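Local coordinates for protein soluble epoxide hydrolase (Bacillus megaterium, PDB 4INZ) that is a single-chain member of the alpha/beta hydrolase fold family, built round a mixed beta-sheet with helices packed about it, at residues Glu88-Val93 against Ala124-Glu129; His141-Met146 against Glu240-Asn245; Leu70-Tyr75 against Leu217-Asn222; Trp121-Ala124 against Glu129-Gln132. The protein carries 1 engineered substitution. All coordinates share one frame; numbering follows the deposited sequence.

How the interactions relate
Interactions 1 and 4, centres about 7 Å apart, pack the core and share helix 115-126: interaction 4 packs its last turns against Tyr130 and the start of strand 131-137, interaction 1 sets it beside helix 89-102. Interaction 2, about 13 Å from interaction 1 between centres, comes later and pairs the start of helix 142-151 with the loop leading back to strand 248-253. Tyr125 OH bridges the two, probably hydrogen-bonded to His141 NE2 and Glu242 O. Interaction 3 starts earliest and ends between the two segments of interaction 2, about 22 Å away between centres. It joins the core to helix 213-220 of the helical insertion and meets interaction 1 through Leu92 and Val91.

Interaction 1: Glu88-Val93 against Ala124-Glu129; sequences EIDVLV and AYRYPE
Arg126 leaves helix 115-126 with CG anti to its carbonyl carbon, and from CG to NE the chain is fully extended (chi2 -176°), which carries the guanidinium across to Asp90 on the first turn of helix 89-102. Asp90 likewise holds CG anti to the carbonyl carbon (chi1 -71°), beside the backbone N, and the two side chains cross at about a right angle. One oxygen makes the salt bridge: NH1 of Arg126 donates to OD1 of Asp90 over 2.8 Å. This is no flat, two-pronged pairing, because the carboxylate and guanidinium planes stand 63° apart and OD1 is approached on its anti side, from outside the carboxylate plane. A water adds a second route, donating to Asp90 OD1 and accepting from Arg126 NH2 at 3.1 Å. NH2 also bonds to the backbone O of Pro238, which helps fix the rotation of the guanidinium. In the alpha/beta hydrolase fold these two helices lie side by side, and Val93, one turn beyond Asp90, fills in the apolar part of their contact. Its CG1 sits at the edge of the Tyr127 ring, 3.8 Å from CE2. Val93 CG2 approaches Arg126 NH1 obliquely, at 4.2 Å. Tyr127 is the first residue to leave the helical path, and its ring also meets those of Phe123 and Tyr130.

Interaction 2: His141-Met146 against Glu240-Asn245; sequences HPYTFM and EEEVLN
A single hydrogen bond spans the two segments: Tyr143 OH donates to the backbone O of Glu241 over 2.6 Å. The bond is bent at the acceptor, with a C=O...donor angle of 114°, and the hydroxyl sits well above the carbonyl plane. The other polar bonds are internal to each segment. His141, the N-cap of helix 142-151, accepts at ND1 from Thr144 N, nearly straight (173°) and in the imidazole plane; within Glu240-Asn245, Glu241 N donates to Glu240 OE1 (2.9 Å). Van der Waals contact comes from Glu242: CG anti to the carbonyl carbon (chi1 -72°) and a chain extended beyond it lay the side chain across Tyr143 at about a right angle. Its CG rests 3.8 Å from Tyr143 CE2, and its CA lies 3.5 Å from Tyr143 OH. Outside the two segments the ring of Tyr270 meets that of Tyr143, the planes nearly parallel. Helix 142-151 follows strand 131-137 and opens the helical insertion that is probably the cap of this hydrolase, while the loop carrying Glu240-Asn245 brings the chain back to the adjacent strand 248-253. Helix 115-126 packs against both, with Trp121 touching Pro142 and Leu244.

Interaction 3: Leu70-Tyr75 against Leu217-Asn222; sequences LDLRGY and LSYYRN
The hydroxyl of Tyr219 donates to the backbone O of Arg73 over 2.7 Å, lying in the carbonyl plane and on a lone pair, with a C=O...donor angle of 137°. The acceptor in turn sits at the edge of the tyrosine ring, in its plane. Two carbons close in on the same hydroxyl: Leu72 CB at 3.3 Å from OH, and Arg73 CG at 3.5 Å from it. Arg73 puts CG there by placing it between its backbone N and carbonyl carbon (chi1 59°); the chain then bends at chi3, and NE finds its salt-bridge partner in Asp95 of helix 89-102. The carbonyl that Tyr219 grips belongs to the central peptide of a type II beta turn, Leu72 to Tyr75, closed by Tyr75 N to Leu72 O at 2.9 Å, with Gly74 at its third position. This turn follows strand 66-70 of the alpha/beta hydrolase sheet, whereas Tyr219 stands on helix 213-220, in the helical insertion that is probably the cap, so the phenol reaches from the insertion to the core. Tyr75, at the end of the turn, offers its ring edge to the Tyr219 face in an offset edge-to-face pair with planes 76° apart. The ring centroids are 5.9 Å apart, and the nearest atoms are CE1 of Tyr75 and CE1 of Tyr219, at 3.9 Å. Leu92 of helix 89-102 packs against Tyr219 as well, and Gly74 makes a backbone hydrogen bond with Ser212.

Interaction 4: Trp121-Ala124 against Glu129-Gln132; sequences WTFA and EYVQ
Phe123 and Tyr130 meet as an offset edge-to-face pair, close to where helix 115-126 of the beta-alpha-beta unit (strand 108-112, helix 115-126, strand 131-137) turns back into the sheet. The phenylalanine supplies the edge and the tyrosine the face, with planes 73° apart and centroids separated by 5.8 Å. Phe123 CG is anti to the backbone N (chi1 178°), a setting that puts the ring beside the carbonyl carbon, leaning toward the C-terminal end of the helix and Tyr130. Its far corner presses on the root of the tyrosine: CZ of Phe123 lies 3.5 Å from CB of Tyr130. Beyond that root the Tyr130 ring leads away from the helix, and its OH bonds to Glu101 OE2, with a weak second bond to Arg97. Glu129 OE2 sits in the plane of that ring, at its edge. Val131, the first residue of the strand, points its CB toward the helix and brings CG2 to the edge of the Phe123 ring, 3.7 Å from CE2. Leu110 on strand 108-112 touches both Phe123 and Val131, so the three elements of the crossover share one apolar cluster. Val131 CG2 also packs against Ala124, 4.1 Å from its CB.

Interaction 1: Glu88-Val93 against Ala124-Glu129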
loop_
_atom_site.group_PDB
_atom_site.type_symbol
_atom_site.label_atom_id
_atom_site.label_comp_id
_atom_site.label_asym_id
_atom_site.label_seq_id
_atom_site.Cartn_x
_atom_site.Cartn_y
_atom_site.Cartn_z
ATOM N N GLU A 88 -6.908 -12.939 2.851
ATOM C CA GLU A 88 -6.474 -12.818 4.239
ATOM C C GLU A 88 -4.994 -12.453 4.330
ATOM O O GLU A 88 -4.208 -12.793 3.452
ATOM C CB GLU A 88 -6.724 -14.134 4.983
ATOM C CG GLU A 88 -8.187 -14.448 5.183
ATOM C CD GLU A 88 -8.762 -13.757 6.409
ATOM O OE1 GLU A 88 -8.028 -12.973 7.055
ATOM O OE2 GLU A 88 -9.945 -14.004 6.734
ATOM N N ILE A 89 -4.621 -11.779 5.413
ATOM C CA ILE A 89 -3.262 -11.260 5.580
ATOM C C ILE A 89 -2.156 -12.311 5.394
ATOM O O ILE A 89 -1.137 -12.026 4.774
ATOM C CB ILE A 89 -3.086 -10.539 6.942
ATOM C CG1 ILE A 89 -1.716 -9.856 7.021
ATOM C CG2 ILE A 89 -3.293 -11.513 8.105
ATOM C CD1 ILE A 89 -1.545 -8.667 6.050
ATOM N N ASP A 90 -2.347 -13.522 5.915
ATOM C CA ASP A 90 -1.303 -14.533 5.783
ATOM C C ASP A 90 -1.053 -14.877 4.314
ATOM O O ASP A 90 0.083 -15.145 3.910
ATOM C CB ASP A 90 -1.654 -15.807 6.561
ATOM C CG ASP A 90 -1.568 -15.624 8.069
ATOM O OD1 ASP A 90 -1.066 -14.581 8.524
ATOM O OD2 ASP A 90 -1.990 -16.544 8.804
ATOM N N VAL A 91 -2.122 -14.874 3.521
ATOM C CA VAL A 91 -2.017 -15.163 2.095
ATOM C C VAL A 91 -1.258 -14.047 1.392
ATOM O O VAL A 91 -0.338 -14.300 0.611
ATOM C CB VAL A 91 -3.400 -15.327 1.446
ATOM C CG1 VAL A 91 -3.249 -15.612 -0.046
ATOM C CG2 VAL A 91 -4.166 -16.450 2.133
ATOM N N LEU A 92 -1.646 -12.810 1.686
ATOM C CA LEU A 92 -1.015 -11.639 1.091
ATOM C C LEU A 92 0.469 -11.557 1.441
ATOM O O LEU A 92 1.293 -11.205 0.600
ATOM C CB LEU A 92 -1.734 -10.373 1.561
ATOM C CG LEU A 92 -3.218 -10.323 1.186
ATOM C CD1 LEU A 92 -3.946 -9.254 1.977
ATOM C CD2 LEU A 92 -3.395 -10.102 -0.314
ATOM N N VAL A 93 0.802 -11.878 2.687
ATOM C CA VAL A 93 2.191 -11.866 3.134
ATOM C C VAL A 93 3.022 -12.919 2.403
ATOM O O VAL A 93 4.174 -12.673 2.042
ATOM C CB VAL A 93 2.301 -12.061 4.672
ATOM C CG1 VAL A 93 3.734 -12.417 5.081
ATOM C CG2 VAL A 93 1.829 -10.812 5.409
ATOM N N ALA A 124 7.497 -7.049 6.876
ATOM C CA ALA A 124 8.792 -6.647 7.429
ATOM C C ALA A 124 8.970 -7.153 8.859
ATOM O O ALA A 124 10.064 -7.563 9.251
ATOM C CB ALA A 124 8.956 -5.124 7.374
ATOM N N TYR A 125 7.894 -7.119 9.638
ATOM C CA TYR A 125 7.943 -7.600 11.014
ATOM C C TYR A 125 8.166 -9.111 11.072
ATOM O O TYR A 125 8.922 -9.607 11.908
ATOM C CB TYR A 125 6.657 -7.232 11.763
ATOM C CG TYR A 125 6.720 -5.922 12.521
ATOM C CD1 TYR A 125 7.131 -5.884 13.854
ATOM C CD2 TYR A 125 6.361 -4.724 11.911
ATOM C CE1 TYR A 125 7.186 -4.689 14.554
ATOM C CE2 TYR A 125 6.415 -3.525 12.603
ATOM C CZ TYR A 125 6.827 -3.512 13.924
ATOM O OH TYR A 125 6.880 -2.319 14.613
ATOM N N ARG A 126 7.503 -9.842 10.182
ATOM C CA ARG A 126 7.574 -11.298 10.199
ATOM C C ARG A 126 8.814 -11.821 9.479
ATOM O O ARG A 126 9.379 -12.845 9.865
ATOM C CB ARG A 126 6.313 -11.908 9.587
ATOM C CG ARG A 126 5.032 -11.584 10.335
ATOM C CD ARG A 126 3.840 -12.309 9.726
ATOM N NE ARG A 126 2.599 -12.027 10.445
ATOM C CZ ARG A 126 1.392 -12.416 10.040
ATOM N NH1 ARG A 126 1.257 -13.107 8.912
ATOM N NH2 ARG A 126 0.318 -12.109 10.761
ATOM N N TYR A 127 9.232 -11.116 8.434
ATOM C CA TYR A 127 10.373 -11.544 7.631
ATOM C C TYR A 127 11.388 -10.419 7.467
ATOM O O TYR A 127 11.721 -10.045 6.341
ATOM C CB TYR A 127 9.915 -12.000 6.242
ATOM C CG TYR A 127 9.039 -13.234 6.221
ATOM C CD1 TYR A 127 9.598 -14.503 6.122
ATOM C CD2 TYR A 127 7.654 -13.131 6.268
ATOM C CE1 TYR A 127 8.803 -15.637 6.089
ATOM C CE2 TYR A 127 6.850 -14.261 6.232
ATOM C CZ TYR A 127 7.429 -15.510 6.144
ATOM O OH TYR A 127 6.636 -16.636 6.107
ATOM N N PRO A 128 11.895 -9.883 8.587
ATOM C CA PRO A 128 12.809 -8.741 8.501
ATOM C C PRO A 128 14.055 -9.042 7.672
ATOM O O PRO A 128 14.675 -8.115 7.158
ATOM C CB PRO A 128 13.182 -8.477 9.963
ATOM C CG PRO A 128 12.886 -9.762 10.675
ATOM C CD PRO A 128 11.697 -10.326 9.976
ATOM N N GLU A 129 14.410 -10.316 7.537
ATOM C CA GLU A 129 15.596 -10.686 6.775
ATOM C C GLU A 129 15.379 -10.519 5.266
ATOM O O GLU A 129 16.333 -10.523 4.488
ATOM C CB GLU A 129 16.048 -12.115 7.120
ATOM C CG GLU A 129 15.159 -13.230 6.585
ATOM C CD GLU A 129 13.961 -13.535 7.475
ATOM O OE1 GLU A 129 13.762 -12.832 8.490
ATOM O OE2 GLU A 129 13.219 -14.491 7.151
HETATM O O HOH W 1 -2.369 -13.720 10.885
#

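Interaction 2: His141-Met146 against Glu240-Asn245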
loop_
_atom_site.group_PDB
_atom_site.type_symbol
_atom_site.label_atom_id
_atom_site.label_comp_id
_atom_site.label_asym_id
_atom_site.label_seq_id
_atom_site.Cartn_x
_atom_site.Cartn_y
_atom_site.Cartn_z
ATOM N N HIS A 141 0.643 1.720 10.377
ATOM C CA HIS A 141 1.646 0.965 11.116
ATOM C C HIS A 141 0.887 -0.013 12.007
ATOM O O HIS A 141 -0.108 0.360 12.618
ATOM C CB HIS A 141 2.514 1.892 11.977
ATOM C CG HIS A 141 3.507 1.161 12.828
ATOM N ND1 HIS A 141 3.257 0.818 14.140
ATOM C CD2 HIS A 141 4.746 0.693 12.547
ATOM C CE1 HIS A 141 4.302 0.176 14.632
ATOM N NE2 HIS A 141 5.218 0.083 13.684
ATOM N N PRO A 142 1.335 -1.275 12.070
ATOM C CA PRO A 142 0.559 -2.299 12.784
ATOM C C PRO A 142 0.133 -1.902 14.198
ATOM O O PRO A 142 -0.977 -2.239 14.614
ATOM C CB PRO A 142 1.520 -3.486 12.824
ATOM C CG PRO A 142 2.309 -3.337 11.559
ATOM C CD PRO A 142 2.517 -1.846 11.407
ATOM N N TYR A 143 0.990 -1.198 14.926
ATOM C CA TYR A 143 0.700 -0.919 16.332
ATOM C C TYR A 143 0.068 0.448 16.562
ATOM O O TYR A 143 -0.933 0.555 17.272
ATOM C CB TYR A 143 1.951 -1.094 17.202
ATOM C CG TYR A 143 2.385 -2.536 17.346
ATOM C CD1 TYR A 143 3.280 -3.105 16.448
ATOM C CD2 TYR A 143 1.883 -3.336 18.371
ATOM C CE1 TYR A 143 3.673 -4.424 16.567
ATOM C CE2 TYR A 143 2.272 -4.655 18.503
ATOM C CZ TYR A 143 3.166 -5.196 17.599
ATOM O OH TYR A 143 3.557 -6.509 17.727
ATOM N N THR A 144 0.641 1.494 15.974
ATOM C CA THR A 144 0.087 2.823 16.186
ATOM C C THR A 144 -1.318 2.952 15.608
ATOM O O THR A 144 -2.134 3.707 16.130
ATOM C CB THR A 144 1.001 3.958 15.654
ATOM O OG1 THR A 144 1.108 3.880 14.225
ATOM C CG2 THR A 144 2.391 3.882 16.293
ATOM N N PHE A 145 -1.612 2.213 14.537
ATOM C CA PHE A 145 -2.940 2.315 13.939
ATOM C C PHE A 145 -4.032 1.833 14.883
ATOM O O PHE A 145 -5.091 2.455 14.994
ATOM C CB PHE A 145 -3.039 1.554 12.616
ATOM C CG PHE A 145 -4.366 1.720 11.939
ATOM C CD1 PHE A 145 -4.787 2.975 11.516
ATOM C CD2 PHE A 145 -5.198 0.633 11.725
ATOM C CE1 PHE A 145 -6.007 3.138 10.888
ATOM C CE2 PHE A 145 -6.421 0.794 11.096
ATOM C CZ PHE A 145 -6.826 2.048 10.683
ATOM N N MET A 146 -3.788 0.713 15.555
ATOM C CA MET A 146 -4.748 0.213 16.534
ATOM C C MET A 146 -4.895 1.205 17.688
ATOM O O MET A 146 -5.994 1.436 18.186
ATOM C CB MET A 146 -4.330 -1.160 17.051
ATOM C CG MET A 146 -4.307 -2.222 15.969
ATOM S SD MET A 146 -5.915 -2.498 15.183
ATOM C CE MET A 146 -6.808 -3.328 16.512
ATOM N N GLU A 240 4.334 -11.302 16.478
ATOM C CA GLU A 240 5.109 -11.788 17.610
ATOM C C GLU A 240 5.908 -10.651 18.249
ATOM O O GLU A 240 5.973 -10.533 19.471
ATOM C CB GLU A 240 6.073 -12.874 17.125
ATOM C CG GLU A 240 7.064 -12.394 16.033
ATOM C CD GLU A 240 6.391 -11.723 14.829
ATOM O OE1 GLU A 240 6.632 -10.509 14.597
ATOM O OE2 GLU A 240 5.629 -12.408 14.106
ATOM N N GLU A 241 6.511 -9.813 17.412
ATOM C CA GLU A 241 7.398 -8.755 17.884
ATOM C C GLU A 241 6.762 -7.373 17.812
ATOM O O GLU A 241 5.979 -7.091 16.905
ATOM C CB GLU A 241 8.697 -8.760 17.076
ATOM C CG GLU A 241 9.815 -9.540 17.732
ATOM C CD GLU A 241 10.200 -8.952 19.073
ATOM O OE1 GLU A 241 10.787 -7.848 19.092
ATOM O OE2 GLU A 241 9.904 -9.588 20.107
ATOM N N GLU A 242 7.116 -6.515 18.767
ATOM C CA GLU A 242 6.638 -5.136 18.782
ATOM C C GLU A 242 7.634 -4.190 18.127
ATOM O O GLU A 242 7.262 -3.116 17.653
ATOM C CB GLU A 242 6.367 -4.668 20.214
ATOM C CG GLU A 242 5.132 -5.283 20.859
ATOM C CD GLU A 242 4.679 -4.525 22.098
ATOM O OE1 GLU A 242 5.502 -3.786 22.688
ATOM O OE2 GLU A 242 3.494 -4.659 22.477
ATOM N N VAL A 243 8.900 -4.592 18.099
ATOM C CA VAL A 243 9.961 -3.730 17.586
ATOM C C VAL A 243 10.527 -4.223 16.254
ATOM O O VAL A 243 10.824 -5.405 16.095
ATOM C CB VAL A 243 11.099 -3.581 18.617
ATOM C CG1 VAL A 243 12.218 -2.708 18.068
ATOM C CG2 VAL A 243 10.556 -2.998 19.904
ATOM N N LEU A 244 10.656 -3.307 15.298
ATOM C CA LEU A 244 11.259 -3.600 14.003
ATOM C C LEU A 244 12.586 -2.852 13.908
ATOM O O LEU A 244 12.613 -1.624 13.991
ATOM C CB LEU A 244 10.324 -3.157 12.872
ATOM C CG LEU A 244 10.866 -3.278 11.445
ATOM C CD1 LEU A 244 11.106 -4.745 11.088
ATOM C CD2 LEU A 244 9.918 -2.622 10.448
ATOM N N ASN A 245 13.686 -3.580 13.729
ATOM C CA ASN A 245 15.009 -2.968 13.843
ATOM C C ASN A 245 15.704 -2.515 12.553
ATOM O O ASN A 245 16.802 -1.950 12.607
ATOM C CB ASN A 245 15.938 -3.860 14.668
ATOM C CG ASN A 245 15.579 -3.854 16.135
ATOM O OD1 ASN A 245 15.355 -4.905 16.736
ATOM N ND2 ASN A 245 15.504 -2.661 16.717
#

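Interaction 3: Leu70-Tyr75 against Leu217-Asn222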
loop_
_atom_site.group_PDB
_atom_site.type_symbol
_atom_site.label_atom_id
_atom_site.label_comp_id
_atom_site.label_asym_id
_atom_site.label_seq_id
_atom_site.Cartn_x
_atom_site.Cartn_y
_atom_site.Cartn_z
ATOM N N LEU A 70 4.317 -4.351 -8.086
ATOM C CA LEU A 70 3.393 -5.477 -8.147
ATOM C C LEU A 70 1.937 -5.014 -8.220
ATOM O O LEU A 70 1.558 -4.042 -7.566
ATOM C CB LEU A 70 3.582 -6.347 -6.904
ATOM C CG LEU A 70 2.834 -7.673 -6.780
ATOM C CD1 LEU A 70 3.268 -8.632 -7.884
ATOM C CD2 LEU A 70 3.117 -8.276 -5.408
ATOM N N ASP A 71 1.128 -5.711 -9.019
ATOM C CA ASP A 71 -0.321 -5.599 -8.896
ATOM C C ASP A 71 -0.772 -6.650 -7.891
ATOM O O ASP A 71 -0.635 -7.851 -8.147
ATOM C CB ASP A 71 -1.024 -5.841 -10.238
ATOM C CG ASP A 71 -0.823 -4.702 -11.234
ATOM O OD1 ASP A 71 -0.620 -3.539 -10.816
ATOM O OD2 ASP A 71 -0.911 -4.975 -12.449
ATOM N N LEU A 72 -1.280 -6.211 -6.742
ATOM C CA LEU A 72 -1.742 -7.146 -5.715
ATOM C C LEU A 72 -2.846 -8.060 -6.250
ATOM O O LEU A 72 -3.557 -7.699 -7.185
ATOM C CB LEU A 72 -2.245 -6.381 -4.492
ATOM C CG LEU A 72 -1.215 -5.507 -3.778
ATOM C CD1 LEU A 72 -1.874 -4.774 -2.603
ATOM C CD2 LEU A 72 -0.025 -6.341 -3.300
ATOM N N ARG A 73 -2.998 -9.235 -5.648
ATOM C CA ARG A 73 -4.027 -10.162 -6.104
ATOM C C ARG A 73 -5.374 -9.455 -6.125
ATOM O O ARG A 73 -5.701 -8.682 -5.216
ATOM C CB ARG A 73 -4.077 -11.444 -5.254
ATOM C CG ARG A 73 -4.346 -11.233 -3.765
ATOM C CD ARG A 73 -4.597 -12.561 -3.051
ATOM N NE ARG A 73 -3.477 -13.494 -3.165
ATOM C CZ ARG A 73 -3.618 -14.817 -3.243
ATOM N NH1 ARG A 73 -4.827 -15.365 -3.214
ATOM N NH2 ARG A 73 -2.552 -15.602 -3.343
ATOM N N GLY A 74 -6.141 -9.702 -7.183
ATOM C CA GLY A 74 -7.434 -9.070 -7.339
ATOM C C GLY A 74 -7.389 -7.777 -8.138
ATOM O O GLY A 74 -8.413 -7.334 -8.638
ATOM N N TYR A 75 -6.204 -7.179 -8.259
ATOM C CA TYR A 75 -6.044 -5.881 -8.923
ATOM C C TYR A 75 -5.550 -5.961 -10.367
ATOM O O TYR A 75 -4.679 -6.771 -10.694
ATOM C CB TYR A 75 -5.049 -5.009 -8.150
ATOM C CG TYR A 75 -5.599 -4.347 -6.912
ATOM C CD1 TYR A 75 -5.712 -5.048 -5.716
ATOM C CD2 TYR A 75 -5.984 -3.006 -6.929
ATOM C CE1 TYR A 75 -6.194 -4.429 -4.566
ATOM C CE2 TYR A 75 -6.465 -2.390 -5.790
ATOM C CZ TYR A 75 -6.574 -3.107 -4.615
ATOM O OH TYR A 75 -7.052 -2.489 -3.481
ATOM N N LEU A 217 -12.518 -5.112 -2.447
ATOM C CA LEU A 217 -13.284 -4.964 -1.209
ATOM C C LEU A 217 -13.068 -6.132 -0.253
ATOM O O LEU A 217 -13.171 -5.970 0.968
ATOM C CB LEU A 217 -14.778 -4.791 -1.518
ATOM C CG LEU A 217 -15.111 -3.496 -2.267
ATOM C CD1 LEU A 217 -16.551 -3.462 -2.769
ATOM C CD2 LEU A 217 -14.814 -2.279 -1.385
ATOM N N SER A 218 -12.767 -7.303 -0.807
ATOM C CA SER A 218 -12.564 -8.510 -0.004
ATOM C C SER A 218 -11.449 -8.345 1.031
ATOM O O SER A 218 -11.534 -8.890 2.133
ATOM C CB SER A 218 -12.303 -9.730 -0.895
ATOM O OG SER A 218 -13.460 -10.077 -1.631
ATOM N N TYR A 219 -10.409 -7.597 0.676
ATOM C CA TYR A 219 -9.351 -7.266 1.626
ATOM C C TYR A 219 -9.947 -6.697 2.905
ATOM O O TYR A 219 -9.587 -7.115 4.011
ATOM C CB TYR A 219 -8.424 -6.208 1.036
ATOM C CG TYR A 219 -7.433 -6.677 0.003
ATOM C CD1 TYR A 219 -7.842 -7.070 -1.264
ATOM C CD2 TYR A 219 -6.071 -6.677 0.284
ATOM C CE1 TYR A 219 -6.924 -7.467 -2.211
ATOM C CE2 TYR A 219 -5.145 -7.075 -0.655
ATOM C CZ TYR A 219 -5.573 -7.470 -1.898
ATOM O OH TYR A 219 -4.646 -7.863 -2.827
ATOM N N TYR A 220 -10.839 -5.723 2.748
ATOM C CA TYR A 220 -11.427 -5.016 3.887
ATOM C C TYR A 220 -12.342 -5.912 4.712
ATOM O O TYR A 220 -12.515 -5.709 5.921
ATOM C CB TYR A 220 -12.223 -3.791 3.418
ATOM C CG TYR A 220 -11.379 -2.670 2.854
ATOM C CD1 TYR A 220 -10.958 -1.621 3.661
ATOM C CD2 TYR A 220 -11.011 -2.656 1.513
ATOM C CE1 TYR A 220 -10.184 -0.592 3.151
ATOM C CE2 TYR A 220 -10.241 -1.633 0.993
ATOM C CZ TYR A 220 -9.827 -0.601 1.816
ATOM O OH TYR A 220 -9.055 0.421 1.305
ATOM N N ARG A 221 -12.931 -6.900 4.054
ATOM C CA ARG A 221 -13.940 -7.734 4.699
ATOM C C ARG A 221 -13.339 -8.809 5.597
ATOM O O ARG A 221 -14.065 -9.592 6.212
ATOM C CB ARG A 221 -14.888 -8.321 3.646
ATOM C CG ARG A 221 -15.748 -7.230 3.039
ATOM C CD ARG A 221 -16.451 -7.622 1.753
ATOM N NE ARG A 221 -17.299 -6.518 1.316
ATOM C CZ ARG A 221 -18.068 -6.533 0.233
ATOM N NH1 ARG A 221 -18.099 -7.601 -0.553
ATOM N NH2 ARG A 221 -18.803 -5.469 -0.063
ATOM N N ASN A 222 -12.011 -8.830 5.670
ATOM C CA ASN A 222 -11.293 -9.690 6.602
ATOM C C ASN A 222 -10.727 -8.920 7.787
ATOM O O ASN A 222 -10.193 -9.520 8.718
ATOM C CB ASN A 222 -10.158 -10.430 5.895
ATOM C CG ASN A 222 -10.664 -11.491 4.942
ATOM O OD1 ASN A 222 -11.654 -12.165 5.221
ATOM N ND2 ASN A 222 -9.987 -11.648 3.814
#

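Interaction 4: Trp121-Ala124 against Glu129-Gln132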
loop_
_atom_site.group_PDB
_atom_site.type_symbol
_atom_site.label_atom_id
_atom_site.label_comp_id
_atom_site.label_asym_id
_atom_site.label_seq_id
_atom_site.Cartn_x
_atom_site.Cartn_y
_atom_site.Cartn_z
ATOM N N TRP A 121 4.290 -3.634 6.200
ATOM C CA TRP A 121 4.734 -3.541 7.589
ATOM C C TRP A 121 4.698 -4.934 8.200
ATOM O O TRP A 121 5.656 -5.374 8.846
ATOM C CB TRP A 121 3.820 -2.621 8.411
ATOM C CG TRP A 121 4.097 -1.118 8.321
ATOM C CD1 TRP A 121 3.302 -0.176 7.730
ATOM C CD2 TRP A 121 5.207 -0.403 8.890
ATOM N NE1 TRP A 121 3.860 1.076 7.870
ATOM C CE2 TRP A 121 5.030 0.964 8.579
ATOM C CE3 TRP A 121 6.340 -0.785 9.616
ATOM C CZ2 TRP A 121 5.936 1.947 8.976
ATOM C CZ3 TRP A 121 7.243 0.193 10.009
ATOM C CH2 TRP A 121 7.033 1.543 9.693
ATOM N N THR A 122 3.581 -5.625 7.994
ATOM C CA THR A 122 3.408 -6.967 8.540
ATOM C C THR A 122 4.496 -7.910 8.019
ATOM O O THR A 122 5.086 -8.680 8.780
ATOM C CB THR A 122 2.009 -7.524 8.219
ATOM O OG1 THR A 122 1.014 -6.643 8.757
ATOM C CG2 THR A 122 1.826 -8.911 8.819
ATOM N N PHE A 123 4.772 -7.827 6.721
ATOM C CA PHE A 123 5.814 -8.643 6.113
ATOM C C PHE A 123 7.193 -8.334 6.700
ATOM O O PHE A 123 7.976 -9.246 6.973
ATOM C CB PHE A 123 5.843 -8.446 4.593
ATOM C CG PHE A 123 6.933 -9.221 3.915
ATOM C CD1 PHE A 123 6.762 -10.571 3.627
ATOM C CD2 PHE A 123 8.141 -8.618 3.602
ATOM C CE1 PHE A 123 7.771 -11.297 3.016
ATOM C CE2 PHE A 123 9.150 -9.335 2.987
ATOM C CZ PHE A 123 8.968 -10.681 2.697
ATOM N N ALA A 124 7.497 -7.049 6.876
ATOM C CA ALA A 124 8.792 -6.647 7.429
ATOM C C ALA A 124 8.970 -7.153 8.859
ATOM O O ALA A 124 10.064 -7.563 9.251
ATOM C CB ALA A 124 8.956 -5.124 7.374
ATOM N N GLU A 129 14.410 -10.316 7.537
ATOM C CA GLU A 129 15.596 -10.686 6.775
ATOM C C GLU A 129 15.379 -10.519 5.266
ATOM O O GLU A 129 16.333 -10.523 4.488
ATOM C CB GLU A 129 16.048 -12.115 7.120
ATOM C CG GLU A 129 15.159 -13.230 6.585
ATOM C CD GLU A 129 13.961 -13.535 7.475
ATOM O OE1 GLU A 129 13.762 -12.832 8.490
ATOM O OE2 GLU A 129 13.219 -14.491 7.151
ATOM N N TYR A 130 14.124 -10.365 4.856
ATOM C CA TYR A 130 13.801 -10.172 3.448
ATOM C C TYR A 130 13.777 -8.686 3.100
ATOM O O TYR A 130 13.659 -8.320 1.931
ATOM C CB TYR A 130 12.431 -10.765 3.128
ATOM C CG TYR A 130 12.400 -12.258 2.866
ATOM C CD1 TYR A 130 12.271 -12.756 1.571
ATOM C CD2 TYR A 130 12.472 -13.168 3.911
ATOM C CE1 TYR A 130 12.222 -14.124 1.325
ATOM C CE2 TYR A 130 12.424 -14.531 3.678
ATOM C CZ TYR A 130 12.304 -15.004 2.384
ATOM O OH TYR A 130 12.256 -16.368 2.162
ATOM N N VAL A 131 13.881 -7.832 4.114
ATOM C CA VAL A 131 13.745 -6.391 3.912
ATOM C C VAL A 131 14.990 -5.609 4.345
ATOM O O VAL A 131 15.216 -5.397 5.536
ATOM C CB VAL A 131 12.508 -5.843 4.651
ATOM C CG1 VAL A 131 12.284 -4.377 4.301
ATOM C CG2 VAL A 131 11.278 -6.664 4.301
ATOM N N GLN A 132 15.791 -5.177 3.375
ATOM C CA GLN A 132 16.984 -4.387 3.667
ATOM C C GLN A 132 16.608 -3.050 4.294
ATOM O O GLN A 132 17.173 -2.632 5.310
ATOM C CB GLN A 132 17.775 -4.131 2.389
ATOM C CG GLN A 132 18.183 -5.385 1.647
ATOM C CD GLN A 132 18.748 -5.073 0.282
ATOM O OE1 GLN A 132 19.202 -5.963 -0.434
ATOM N NE2 GLN A 132 18.724 -3.796 -0.088
#